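Local coordinates for CrtC domain-containing protein (Fusarium vanettenii 77-13-4, PDB 7A0Q) that probably hydrates kievitone, an antifungal isoflavonoid of bean plants, as a fungal enzyme built from lipocalin-like beta domains, at residues L172-G177 with W209-A214; A214-W219 with W236-P241; V281-D286 with L314-E319. All coordinates share one frame; numbering follows the deposited sequence.

How the interactions relate
The three contacts follow one another along the chain. Interaction 1 pairs strands 171-189 and 202-210 in the N-terminal CrtC lipocalin region. Its second segment runs on through A214 into interaction 2, which spans the hairpin of strands 218-225 and 232-240, the first two of the closed eight-stranded barrel. Their centres lie about 12 Å apart, and E175 OE1 of one is probably hydrogen-bonded to W236 NE1 of the other, so the contacts connect the two lipocalin-like regions. Interaction 3 lies in the same barrel, on strands 282-291 and 317-328, about 14 Å from interaction 2 and about 21 Å from interaction 1 between centres. I215 packs against L314.

Interaction 1 of 3, residues L172-G177 with W209-A214; sequences LTWEFG and WGNTAA
W174 and W209 form a hydrogen-bonded antiparallel pair, and two backbone bonds tie them: W174 N to W209 O at 2.8 Å and W209 N to W174 O at 2.9 Å. The next pair, T173 with G210, is non-hydrogen-bonded, and there the alpha carbons come within 4.3 Å. Beyond G210 the second strand ends, and N211 takes over with its side chain. Its CG sits between its own backbone N and carbonyl carbon, and OD1 accepts L172 N at 2.8 Å from 33° off the amide plane. N211 N returns only a weak bond to L172 O, at 3.3 Å.

The aromatic contacts lie on the face of the sheet that carries both tryptophans. W174 CB sits over the face of the six-membered ring of W209, 3.5 Å from its centroid, a CH-pi contact. The indoles are near parallel, at 20°, but slid apart and barely overlapping. The outer edge of W174 instead follows the second chain: CE3 lies 3.4 Å from W209 O, CZ3 lies near N211 N and CB, and the side-chain amide of N211 stands 89° to the indole. F176 CE1 approaches W209 CZ3 obliquely at 4.0 Å.

On the other face, Q208 NE2 binds T173 OG1. Strand 171-189 has strand 158-168 on its other flank, strand 202-210 pairs on its far side with strand 58-66, and the W209 ring also meets Y45.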
loop_
_atom_site.group_PDB
_atom_site.type_symbol
_atom_site.label_atom_id
_atom_site.label_comp_id
_atom_site.label_asym_id
_atom_site.label_seq_id
_atom_site.Cartn_x
_atom_site.Cartn_y
_atom_site.Cartn_z
ATOM N N LEU A 172 -12.441 -12.458 8.855
ATOM C CA LEU A 172 -11.731 -11.305 9.392
ATOM C C LEU A 172 -10.428 -11.046 8.645
ATOM O O LEU A 172 -9.790 -11.964 8.123
ATOM C CB LEU A 172 -11.436 -11.521 10.879
ATOM C CG LEU A 172 -12.697 -11.765 11.706
ATOM C CD1 LEU A 172 -12.335 -12.370 13.056
ATOM C CD2 LEU A 172 -13.459 -10.464 11.859
ATOM N N THR A 173 -10.053 -9.771 8.577
ATOM C CA THR A 173 -8.687 -9.403 8.244
ATOM C C THR A 173 -8.106 -8.573 9.376
ATOM O O THR A 173 -8.822 -7.955 10.168
ATOM C CB THR A 173 -8.586 -8.632 6.917
ATOM O OG1 THR A 173 -7.214 -8.632 6.473
ATOM C CG2 THR A 173 -9.054 -7.188 7.071
ATOM N N TRP A 174 -6.779 -8.600 9.454
ATOM C CA TRP A 174 -6.014 -7.771 10.376
ATOM C C TRP A 174 -5.054 -6.965 9.527
ATOM O O TRP A 174 -4.380 -7.532 8.670
ATOM C CB TRP A 174 -5.237 -8.623 11.393
ATOM C CG TRP A 174 -6.133 -9.334 12.353
ATOM C CD1 TRP A 174 -6.506 -8.909 13.590
ATOM C CD2 TRP A 174 -6.781 -10.591 12.142
ATOM N NE1 TRP A 174 -7.360 -9.826 14.171
ATOM C CE2 TRP A 174 -7.540 -10.868 13.300
ATOM C CE3 TRP A 174 -6.799 -11.507 11.082
ATOM C CZ2 TRP A 174 -8.307 -12.030 13.432
ATOM C CZ3 TRP A 174 -7.568 -12.663 11.215
ATOM C CH2 TRP A 174 -8.306 -12.910 12.384
ATOM N N GLU A 175 -5.027 -5.646 9.727
ATOM C CA GLU A 175 -4.229 -4.799 8.847
ATOM C C GLU A 175 -3.753 -3.554 9.584
ATOM O O GLU A 175 -4.547 -2.877 10.241
ATOM C CB GLU A 175 -5.040 -4.387 7.604
ATOM C CG GLU A 175 -4.242 -3.516 6.606
ATOM C CD GLU A 175 -5.128 -2.710 5.655
ATOM O OE1 GLU A 175 -6.363 -2.640 5.872
ATOM O OE2 GLU A 175 -4.589 -2.116 4.699
ATOM N N PHE A 176 -2.458 -3.235 9.451
ATOM C CA PHE A 176 -1.956 -1.941 9.895
ATOM C C PHE A 176 -1.048 -1.341 8.829
ATOM O O PHE A 176 -0.401 -2.049 8.054
ATOM C CB PHE A 176 -1.230 -2.012 11.262
ATOM C CG PHE A 176 0.009 -2.882 11.283
ATOM C CD1 PHE A 176 -0.070 -4.222 11.670
ATOM C CD2 PHE A 176 1.254 -2.346 10.997
ATOM C CE1 PHE A 176 1.056 -5.015 11.732
ATOM C CE2 PHE A 176 2.390 -3.148 11.053
ATOM C CZ PHE A 176 2.285 -4.478 11.415
ATOM N N GLY A 177 -1.047 -0.016 8.787
ATOM C CA GLY A 177 -0.186 0.737 7.888
ATOM C C GLY A 177 0.780 1.578 8.700
ATOM O O GLY A 177 0.409 2.134 9.735
ATOM N N TRP A 209 -3.129 -9.706 7.160
ATOM C CA TRP A 209 -3.264 -11.159 7.192
ATOM C C TRP A 209 -4.709 -11.483 7.560
ATOM O O TRP A 209 -5.422 -10.644 8.105
ATOM C CB TRP A 209 -2.233 -11.798 8.146
ATOM C CG TRP A 209 -2.358 -11.494 9.628
ATOM C CD1 TRP A 209 -2.798 -12.352 10.600
ATOM C CD2 TRP A 209 -2.026 -10.269 10.301
ATOM N NE1 TRP A 209 -2.760 -11.739 11.825
ATOM C CE2 TRP A 209 -2.301 -10.459 11.676
ATOM C CE3 TRP A 209 -1.538 -9.025 9.875
ATOM C CZ2 TRP A 209 -2.086 -9.460 12.625
ATOM C CZ3 TRP A 209 -1.353 -8.027 10.811
ATOM C CH2 TRP A 209 -1.626 -8.253 12.177
ATOM N N GLY A 210 -5.160 -12.698 7.232
ATOM C CA GLY A 210 -6.567 -13.025 7.369
ATOM C C GLY A 210 -6.789 -14.456 7.815
ATOM O O GLY A 210 -5.846 -15.228 7.978
ATOM N N ASN A 211 -8.071 -14.800 8.004
ATOM C CA ASN A 211 -8.451 -16.128 8.477
ATOM C C ASN A 211 -9.358 -16.873 7.503
ATOM O O ASN A 211 -9.942 -17.899 7.880
ATOM C CB ASN A 211 -9.126 -16.034 9.855
ATOM C CG ASN A 211 -10.526 -15.418 9.795
ATOM O OD1 ASN A 211 -10.930 -14.852 8.775
ATOM N ND2 ASN A 211 -11.265 -15.524 10.896
ATOM N N THR A 212 -9.495 -16.398 6.266
ATOM C CA THR A 212 -10.404 -17.041 5.326
ATOM C C THR A 212 -9.844 -16.953 3.914
ATOM O O THR A 212 -9.219 -15.954 3.539
ATOM C CB THR A 212 -11.808 -16.419 5.375
ATOM O OG1 THR A 212 -12.671 -17.097 4.450
ATOM C CG2 THR A 212 -11.775 -14.927 5.030
ATOM N N ALA A 213 -10.064 -18.018 3.140
ATOM C CA ALA A 213 -9.769 -17.987 1.715
ATOM C C ALA A 213 -10.822 -17.225 0.923
ATOM O O ALA A 213 -10.527 -16.752 -0.180
ATOM C CB ALA A 213 -9.645 -19.412 1.172
ATOM N N ALA A 214 -12.038 -17.088 1.463
ATOM C CA ALA A 214 -13.129 -16.419 0.755
ATOM C C ALA A 214 -13.014 -14.918 0.996
ATOM O O ALA A 214 -13.697 -14.333 1.838
ATOM C CB ALA A 214 -14.481 -16.957 1.202
#

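Interaction 2 of 3, residues A214-W219 with W236-P241; sequences AIPSNW and WIFSDP. With NAG (2-acetamido-2-deoxy-beta-D-glucopyranose), chain C.
S239 O receives a hydrogen bond from a water at 2.8 Å, and the same water accepts S217 N. A second water joins the chains in the reverse sense, donating to N218 O at 2.8 Å and accepting S239 N. These bridges span the open end of the beta hairpin formed by strands 218-225 and 232-240, the first two strands of the lipocalin-like barrel; no direct hydrogen bond links the two segments here.

P216 CG lies over one face of the F238 ring, 3.9 Å from its centroid and shifted toward the rim, a CH-pi contact. F238 CB also meets W219 CB. Further along, W219 and W236 lie side by side, pointing the same way, and pack edge-to-face with their planes at 59°: W236 CZ3 stands above the five-membered ring of W219, 3.4 Å from CD1. Both indole nitrogens are hydrogen-bonded beyond the hairpin, W219 NE1 to E340 OE2 and W236 NE1 to E175 OE1, which restrains the rings.

N218 bears the N-linked glycan through its ND2, while S217 OG donates to OD1 at 2.9 Å, in the amide plane and on a lone pair. The sugar, hydrogen-bonded to Y343 OH and T220 OG1, lays its acetamide methyl beside I237, with NAG C8 3.6 Å from I237 CG2.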
loop_
_atom_site.group_PDB
_atom_site.type_symbol
_atom_site.label_atom_id
_atom_site.label_comp_id
_atom_site.label_asym_id
_atom_site.label_seq_id
_atom_site.Cartn_x
_atom_site.Cartn_y
_atom_site.Cartn_z
ATOM N N ALA A 214 -12.038 -17.088 1.463
ATOM C CA ALA A 214 -13.129 -16.419 0.755
ATOM C C ALA A 214 -13.014 -14.918 0.996
ATOM O O ALA A 214 -13.697 -14.333 1.838
ATOM C CB ALA A 214 -14.481 -16.957 1.202
ATOM N N ILE A 215 -12.132 -14.287 0.229
ATOM C CA ILE A 215 -11.937 -12.843 0.305
ATOM C C ILE A 215 -12.890 -12.187 -0.689
ATOM O O ILE A 215 -13.547 -12.906 -1.457
ATOM C CB ILE A 215 -10.469 -12.473 0.041
ATOM C CG1 ILE A 215 -10.022 -12.944 -1.349
ATOM C CG2 ILE A 215 -9.587 -13.035 1.132
ATOM C CD1 ILE A 215 -8.618 -12.494 -1.701
ATOM N N PRO A 216 -13.032 -10.856 -0.701
ATOM C CA PRO A 216 -13.961 -10.230 -1.652
ATOM C C PRO A 216 -13.594 -10.546 -3.094
ATOM O O PRO A 216 -12.436 -10.824 -3.420
ATOM C CB PRO A 216 -13.819 -8.730 -1.355
ATOM C CG PRO A 216 -13.393 -8.682 0.089
ATOM C CD PRO A 216 -12.481 -9.868 0.251
ATOM N N SER A 217 -14.604 -10.498 -3.967
ATOM C CA SER A 217 -14.362 -10.745 -5.385
ATOM C C SER A 217 -13.415 -9.710 -5.979
ATOM O O SER A 217 -12.601 -10.031 -6.852
ATOM C CB SER A 217 -15.688 -10.753 -6.153
ATOM O OG SER A 217 -16.307 -9.474 -6.101
ATOM N N ASN A 218 -13.516 -8.463 -5.527
ATOM C CA ASN A 218 -12.672 -7.387 -6.026
ATOM C C ASN A 218 -12.839 -6.197 -5.099
ATOM O O ASN A 218 -13.833 -6.090 -4.374
ATOM C CB ASN A 218 -12.992 -7.007 -7.483
ATOM C CG ASN A 218 -14.403 -6.437 -7.701
ATOM O OD1 ASN A 218 -15.415 -7.121 -7.523
ATOM N ND2 ASN A 218 -14.457 -5.176 -8.120
ATOM N N TRP A 219 -11.850 -5.310 -5.118
ATOM C CA TRP A 219 -11.909 -4.137 -4.262
ATOM C C TRP A 219 -11.118 -2.999 -4.880
ATOM O O TRP A 219 -10.320 -3.188 -5.802
ATOM C CB TRP A 219 -11.372 -4.432 -2.848
ATOM C CG TRP A 219 -9.919 -4.875 -2.785
ATOM C CD1 TRP A 219 -8.809 -4.072 -2.799
ATOM C CD2 TRP A 219 -9.439 -6.219 -2.656
ATOM N NE1 TRP A 219 -7.671 -4.839 -2.700
ATOM C CE2 TRP A 219 -8.028 -6.156 -2.607
ATOM C CE3 TRP A 219 -10.064 -7.468 -2.589
ATOM C CZ2 TRP A 219 -7.236 -7.296 -2.486
ATOM C CZ3 TRP A 219 -9.274 -8.603 -2.470
ATOM C CH2 TRP A 219 -7.874 -8.505 -2.423
ATOM N N TRP A 236 -11.206 1.452 2.123
ATOM C CA TRP A 236 -11.574 0.217 1.436
ATOM C C TRP A 236 -12.981 0.315 0.861
ATOM O O TRP A 236 -13.912 0.756 1.544
ATOM C CB TRP A 236 -11.547 -0.981 2.389
ATOM C CG TRP A 236 -10.177 -1.461 2.799
ATOM C CD1 TRP A 236 -9.473 -1.075 3.897
ATOM C CD2 TRP A 236 -9.399 -2.463 2.143
ATOM N NE1 TRP A 236 -8.268 -1.762 3.953
ATOM C CE2 TRP A 236 -8.204 -2.621 2.884
ATOM C CE3 TRP A 236 -9.585 -3.231 0.984
ATOM C CZ2 TRP A 236 -7.214 -3.530 2.513
ATOM C CZ3 TRP A 236 -8.605 -4.136 0.623
ATOM C CH2 TRP A 236 -7.430 -4.276 1.382
ATOM N N ILE A 237 -13.149 -0.177 -0.369
ATOM C CA ILE A 237 -14.471 -0.286 -1.000
ATOM C C ILE A 237 -14.581 -1.671 -1.630
ATOM O O ILE A 237 -13.737 -2.052 -2.446
ATOM C CB ILE A 237 -14.700 0.803 -2.061
ATOM C CG1 ILE A 237 -14.402 2.192 -1.494
ATOM C CG2 ILE A 237 -16.135 0.735 -2.581
ATOM C CD1 ILE A 237 -12.986 2.660 -1.791
ATOM N N PHE A 238 -15.619 -2.420 -1.256
ATOM C CA PHE A 238 -15.880 -3.730 -1.859
ATOM C C PHE A 238 -17.239 -4.215 -1.383
ATOM O O PHE A 238 -17.769 -3.738 -0.381
ATOM C CB PHE A 238 -14.794 -4.772 -1.529
ATOM C CG PHE A 238 -14.551 -4.961 -0.047
ATOM C CD1 PHE A 238 -15.340 -5.829 0.696
ATOM C CD2 PHE A 238 -13.520 -4.278 0.598
ATOM C CE1 PHE A 238 -15.129 -6.017 2.053
ATOM C CE2 PHE A 238 -13.300 -4.454 1.968
ATOM C CZ PHE A 238 -14.100 -5.328 2.696
ATOM N N SER A 239 -17.786 -5.188 -2.103
ATOM C CA SER A 239 -19.065 -5.773 -1.722
ATOM C C SER A 239 -18.869 -6.954 -0.784
ATOM O O SER A 239 -17.911 -7.723 -0.920
ATOM C CB SER A 239 -19.829 -6.235 -2.961
ATOM O OG SER A 239 -20.078 -5.155 -3.835
ATOM N N ASP A 240 -19.795 -7.098 0.161
ATOM C CA ASP A 240 -19.838 -8.257 1.042
ATOM C C ASP A 240 -21.042 -9.099 0.641
ATOM O O ASP A 240 -22.168 -8.807 1.069
ATOM C CB ASP A 240 -19.950 -7.820 2.509
ATOM C CG ASP A 240 -19.977 -8.995 3.467
ATOM O OD1 ASP A 240 -20.162 -10.150 3.021
ATOM O OD2 ASP A 240 -19.810 -8.773 4.684
ATOM N N PRO A 241 -20.864 -10.156 -0.158
ATOM C CA PRO A 241 -22.011 -10.984 -0.561
ATOM C C PRO A 241 -22.443 -11.979 0.496
ATOM O O PRO A 241 -23.477 -12.638 0.324
ATOM C CB PRO A 241 -21.488 -11.709 -1.805
ATOM C CG PRO A 241 -20.025 -11.872 -1.521
ATOM C CD PRO A 241 -19.607 -10.619 -0.771
HETATM C C1 NAG C . -15.726 -4.591 -8.458
HETATM C C2 NAG C . -15.772 -3.073 -8.444
HETATM C C3 NAG C . -17.069 -2.578 -9.088
HETATM C C4 NAG C . -17.306 -3.210 -10.454
HETATM C C5 NAG C . -17.124 -4.721 -10.418
HETATM C C6 NAG C . -17.083 -5.327 -11.801
HETATM C C7 NAG C . -14.681 -1.774 -6.664
HETATM C C8 NAG C . -14.791 -1.291 -5.253
HETATM N N2 NAG C . -15.676 -2.553 -7.089
HETATM O O3 NAG C . -16.998 -1.161 -9.212
HETATM O O4 NAG C . -18.659 -2.972 -10.828
HETATM O O5 NAG C . -15.874 -5.061 -9.800
HETATM O O6 NAG C . -16.032 -4.755 -12.568
HETATM O O7 NAG C . -13.723 -1.492 -7.376
HETATM O O HOH W 1 -17.084 -9.218 -3.200
HETATM O O HOH W 2 -16.615 -6.170 -4.554
#

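Interaction 3 of 3, residues V281-D286 with L314-E319; sequences VTYPLD and LQTAYE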
loop_
_atom_site.group_PDB
_atom_site.type_symbol
_atom_site.label_atom_id
_atom_site.label_comp_id
_atom_site.label_asym_id
_atom_site.label_seq_id
_atom_site.Cartn_x
_atom_site.Cartn_y
_atom_site.Cartn_z
ATOM N N VAL A 281 -10.302 -6.885 -17.790
ATOM C CA VAL A 281 -10.951 -5.822 -17.035
ATOM C C VAL A 281 -10.458 -4.475 -17.541
ATOM O O VAL A 281 -9.328 -4.348 -18.023
ATOM C CB VAL A 281 -10.701 -6.000 -15.515
ATOM C CG1 VAL A 281 -9.235 -5.789 -15.180
ATOM C CG2 VAL A 281 -11.588 -5.067 -14.709
ATOM N N THR A 282 -11.321 -3.466 -17.435
ATOM C CA THR A 282 -11.015 -2.075 -17.748
ATOM C C THR A 282 -10.956 -1.287 -16.447
ATOM O O THR A 282 -11.960 -1.195 -15.730
ATOM C CB THR A 282 -12.080 -1.471 -18.663
ATOM O OG1 THR A 282 -12.289 -2.335 -19.784
ATOM C CG2 THR A 282 -11.658 -0.097 -19.144
ATOM N N TYR A 283 -9.793 -0.704 -16.153
ATOM C CA TYR A 283 -9.681 0.066 -14.917
ATOM C C TYR A 283 -10.123 1.511 -15.137
ATOM O O TYR A 283 -9.739 2.129 -16.130
ATOM C CB TYR A 283 -8.242 0.071 -14.407
ATOM C CG TYR A 283 -7.639 -1.292 -14.172
ATOM C CD1 TYR A 283 -8.083 -2.105 -13.135
ATOM C CD2 TYR A 283 -6.610 -1.762 -14.981
ATOM C CE1 TYR A 283 -7.521 -3.352 -12.919
ATOM C CE2 TYR A 283 -6.050 -3.007 -14.772
ATOM C CZ TYR A 283 -6.499 -3.794 -13.737
ATOM O OH TYR A 283 -5.932 -5.028 -13.537
ATOM N N PRO A 284 -10.902 2.080 -14.218
ATOM C CA PRO A 284 -11.093 3.532 -14.217
ATOM C C PRO A 284 -9.819 4.224 -13.757
ATOM O O PRO A 284 -8.985 3.642 -13.058
ATOM C CB PRO A 284 -12.228 3.736 -13.213
ATOM C CG PRO A 284 -12.036 2.603 -12.233
ATOM C CD PRO A 284 -11.501 1.439 -13.030
ATOM N N LEU A 285 -9.669 5.492 -14.153
ATOM C CA LEU A 285 -8.458 6.250 -13.846
ATOM C C LEU A 285 -8.729 7.542 -13.081
ATOM O O LEU A 285 -7.799 8.313 -12.847
ATOM C CB LEU A 285 -7.676 6.561 -15.126
ATOM C CG LEU A 285 -7.005 5.373 -15.809
ATOM C CD1 LEU A 285 -6.144 5.862 -16.960
ATOM C CD2 LEU A 285 -6.146 4.570 -14.820
ATOM N N ASP A 286 -9.974 7.797 -12.683
ATOM C CA ASP A 286 -10.308 8.924 -11.823
ATOM C C ASP A 286 -11.408 8.475 -10.877
ATOM O O ASP A 286 -12.135 7.527 -11.164
ATOM C CB ASP A 286 -10.765 10.156 -12.627
ATOM C CG ASP A 286 -9.696 10.650 -13.588
ATOM O OD1 ASP A 286 -8.865 11.489 -13.185
ATOM O OD2 ASP A 286 -9.673 10.179 -14.742
ATOM N N LEU A 314 -5.612 -13.027 -8.951
ATOM C CA LEU A 314 -5.005 -12.634 -7.681
ATOM C C LEU A 314 -3.574 -12.138 -7.848
ATOM O O LEU A 314 -3.106 -11.357 -7.014
ATOM C CB LEU A 314 -5.047 -13.798 -6.692
ATOM C CG LEU A 314 -4.741 -13.447 -5.230
ATOM C CD1 LEU A 314 -5.797 -12.489 -4.696
ATOM C CD2 LEU A 314 -4.658 -14.698 -4.385
ATOM N N GLN A 315 -2.880 -12.555 -8.905
ATOM C CA GLN A 315 -1.522 -12.069 -9.133
ATOM C C GLN A 315 -1.481 -10.709 -9.813
ATOM O O GLN A 315 -0.390 -10.137 -9.952
ATOM C CB GLN A 315 -0.737 -13.075 -9.985
ATOM C CG GLN A 315 -0.473 -14.405 -9.314
ATOM C CD GLN A 315 0.107 -15.423 -10.284
ATOM O OE1 GLN A 315 0.554 -15.063 -11.377
ATOM N NE2 GLN A 315 0.099 -16.692 -9.893
ATOM N N THR A 316 -2.626 -10.179 -10.241
ATOM C CA THR A 316 -2.698 -8.965 -11.044
ATOM C C THR A 316 -3.264 -7.827 -10.208
ATOM O O THR A 316 -4.170 -8.039 -9.400
ATOM C CB THR A 316 -3.584 -9.204 -12.281
ATOM O OG1 THR A 316 -3.000 -10.237 -13.081
ATOM C CG2 THR A 316 -3.729 -7.952 -13.123
ATOM N N ALA A 317 -2.734 -6.615 -10.390
ATOM C CA ALA A 317 -3.325 -5.485 -9.685
ATOM C C ALA A 317 -2.992 -4.183 -10.391
ATOM O O ALA A 317 -1.887 -4.020 -10.913
ATOM C CB ALA A 317 -2.838 -5.412 -8.231
ATOM N N TYR A 318 -3.944 -3.251 -10.381
ATOM C CA TYR A 318 -3.606 -1.863 -10.651
ATOM C C TYR A 318 -3.063 -1.261 -9.359
ATOM O O TYR A 318 -3.759 -1.238 -8.339
ATOM C CB TYR A 318 -4.813 -1.076 -11.163
ATOM C CG TYR A 318 -4.387 0.212 -11.827
ATOM C CD1 TYR A 318 -4.247 1.387 -11.094
ATOM C CD2 TYR A 318 -4.076 0.242 -13.187
ATOM C CE1 TYR A 318 -3.830 2.565 -11.702
ATOM C CE2 TYR A 318 -3.659 1.420 -13.805
ATOM C CZ TYR A 318 -3.529 2.573 -13.059
ATOM O OH TYR A 318 -3.107 3.737 -13.666
ATOM N N GLU A 319 -1.808 -0.824 -9.380
ATOM C CA GLU A 319 -1.167 -0.270 -8.188
ATOM C C GLU A 319 -0.563 1.063 -8.601
ATOM O O GLU A 319 0.592 1.129 -9.019
ATOM C CB GLU A 319 -0.128 -1.216 -7.632
ATOM C CG GLU A 319 -0.652 -2.565 -7.270
ATOM C CD GLU A 319 -1.187 -2.612 -5.863
ATOM O OE1 GLU A 319 -1.154 -1.575 -5.161
ATOM O OE2 GLU A 319 -1.636 -3.702 -5.463
#
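Y318 starts its contact with Y283 at CB, which lies over the centre of the Y283 ring, 3.9 Å from the centroid, a CH-pi contact. CG is anti to the backbone N (chi1 -163°), and from there the Y318 ring leads on, its CD2 coming within 3.7 Å of Y283 CD2. The two rings are oblique, with planes at 48° and centroids 5.2 Å apart. Farther out, CE2 and CZ meet the methyl CD2 of L285, which lies 3.7 Å from CZ. The same methyl comes to 3.4 Å from Y318 OH, the two side chains crossing at about a right angle. Two hydrogen bonds, with E304 O and S301 OG, hold that buried hydroxyl at the tip.

Y283 OH touches T316 CG2 at 3.7 Å and is hydrogen-bonded to E307 OE2, while T316 OG1 turns to D312 O and G310 N.

No hydrogen bond crosses between the two segments. Strands 282-286 and 317-319 run nearly parallel, at 17°, with axes 9.6 Å apart, because strand 295-308 lies between them and pairs antiparallel with each. Side chains meeting over an intervening strand in this way fit the up-and-down antiparallel barrel of the lipocalin-like fold.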